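PDB 2A9F: putative malic enzyme ((S)-malate:NAD+ oxidoreductase (decarboxylating)) from Streptococcus pyogenes, which probably catalyses the NAD-dependent oxidative decarboxylation of (S)-malate, using a divalent cation such as magnesium or manganese. Local coordinates for the interface of chains A and B. Residues are numbered along the deposited sequence; one frame, centred on the assembly and turned at random. Chains: chain A/B, putative malic enzyme ((S)-malate:NAD+ oxidoreductase (decarboxylating)).

The interface of chains A and B. Residues chain A 125-126, 129; chain B 85-86, 111-113.
A:Ala126 and A:Pro129 meet B:Asp113 and its neighbours in a patch between two malic enzyme subunits, formed by regions of their N-terminal domains. It illustrates how a helix end can be used in a two-fold interface: the carbonyl groups of the last turn, whose usual i+4 donors are missing, can take N-H donors from another chain. The two-fold relation gives the patch a twin with the chains exchanged; whether this dimer is the biological one the structure alone does not show.

The polar link is made by backbone alone. The amide N of B:Asp113, in the loop that follows strand 106-111, donates to the carbonyl O of A:Ala126, near the C-terminal end of helix 117-127, at 2.9 Å. The bond is fairly straight, 154° at the hydrogen, and the N-H comes in the carbonyl plane onto a lone pair. Made by main-chain atoms, it may help set the register of the loop against the helix end.

Apolar packing flanks that bond and centres on A:Pro129, in the short 3-10 helix 128-130, which has 81 Å² of the proline's surface hidden by chain B. Its CG meets CB of B:Asp113 at 3.5 Å, the two side chains running nearly perpendicular. B:Asp113 holds its carboxylate carbon CG opposite its own backbone N (chi1 -174°), and it is the methylene that faces the proline. On another flank, CB of A:Pro129 packs against CG of B:Pro85, the first residue of helix 85-102, at 3.8 Å, and the two rings are set at a slant to each other. The same CB touches the CG2 methyl of B:Val111, also at 3.8 Å. Beside the hydrogen bond, the CD2 methyl of B:Leu112 lies 4.1 Å from CB of A:Ala126, a looser contact.

B:Glu86 brings its carboxylate oxygen OE2 to 4.2 Å from CB of A:Pro129, a loose contact.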
loop_
_atom_site.group_PDB
_atom_site.type_symbol
_atom_site.label_atom_id
_atom_site.label_comp_id
_atom_site.label_asym_id
_atom_site.label_seq_id
_atom_site.Cartn_x
_atom_site.Cartn_y
_atom_site.Cartn_z
ATOM N N LYS A 125 4.942 0.253 11.596
ATOM C CA LYS A 125 4.082 -0.126 12.709
ATOM C C LYS A 125 2.707 0.525 12.496
ATOM O O LYS A 125 1.666 -0.056 12.800
ATOM C CB LYS A 125 4.705 0.324 14.043
ATOM C CG LYS A 125 4.655 -0.730 15.138
ATOM C CD LYS A 125 5.531 -0.349 16.334
ATOM C CE LYS A 125 5.013 0.906 17.026
ATOM N NZ LYS A 125 5.969 1.457 18.023
ATOM N N ALA A 126 2.707 1.732 11.952
ATOM C CA ALA A 126 1.456 2.426 11.715
ATOM C C ALA A 126 0.691 1.826 10.523
ATOM O O ALA A 126 -0.534 1.960 10.428
ATOM C CB ALA A 126 1.728 3.905 11.498
ATOM N N PRO A 129 -1.783 -2.327 10.580
ATOM C CA PRO A 129 -3.222 -2.604 10.552
ATOM C C PRO A 129 -3.727 -3.033 9.184
ATOM O O PRO A 129 -4.546 -3.943 9.069
ATOM C CB PRO A 129 -3.834 -1.276 10.981
ATOM C CG PRO A 129 -2.817 -0.724 11.898
ATOM C CD PRO A 129 -1.523 -1.009 11.189
ATOM N N PRO B 85 -8.483 1.890 12.527
ATOM C CA PRO B 85 -8.057 1.525 11.165
ATOM C C PRO B 85 -8.616 0.219 10.576
ATOM O O PRO B 85 -9.082 0.208 9.437
ATOM C CB PRO B 85 -6.526 1.506 11.270
ATOM C CG PRO B 85 -6.301 1.053 12.693
ATOM C CD PRO B 85 -7.337 1.880 13.457
ATOM N N GLU B 86 -8.577 -0.883 11.322
ATOM C CA GLU B 86 -9.088 -2.142 10.770
ATOM C C GLU B 86 -10.531 -2.024 10.281
ATOM O O GLU B 86 -10.860 -2.474 9.187
ATOM C CB GLU B 86 -8.993 -3.292 11.785
ATOM C CG GLU B 86 -7.577 -3.792 12.050
ATOM C CD GLU B 86 -6.899 -3.089 13.225
ATOM O OE1 GLU B 86 -7.341 -1.970 13.611
ATOM O OE2 GLU B 86 -5.911 -3.657 13.755
ATOM N N VAL B 111 -4.685 1.887 5.895
ATOM C CA VAL B 111 -5.143 2.450 7.157
ATOM C C VAL B 111 -3.958 2.662 8.103
ATOM O O VAL B 111 -2.929 1.992 7.970
ATOM C CB VAL B 111 -6.185 1.546 7.790
ATOM C CG1 VAL B 111 -7.453 1.572 6.948
ATOM C CG2 VAL B 111 -5.631 0.139 7.895
ATOM N N LEU B 112 -4.096 3.599 9.044
ATOM C CA LEU B 112 -3.012 3.917 9.988
ATOM C C LEU B 112 -3.340 3.802 11.482
ATOM O O LEU B 112 -4.393 4.242 11.950
ATOM C CB LEU B 112 -2.491 5.332 9.719
ATOM C CG LEU B 112 -1.849 5.623 8.363
ATOM C CD1 LEU B 112 -1.591 7.116 8.221
ATOM C CD2 LEU B 112 -0.559 4.837 8.249
ATOM N N ASP B 113 -2.407 3.238 12.236
ATOM C CA ASP B 113 -2.576 3.081 13.676
ATOM C C ASP B 113 -1.990 4.263 14.464
ATOM O O ASP B 113 -1.091 4.075 15.273
ATOM C CB ASP B 113 -1.903 1.777 14.139
ATOM C CG ASP B 113 -2.160 1.460 15.615
ATOM O OD1 ASP B 113 -1.340 0.720 16.200
ATOM O OD2 ASP B 113 -3.174 1.930 16.188
#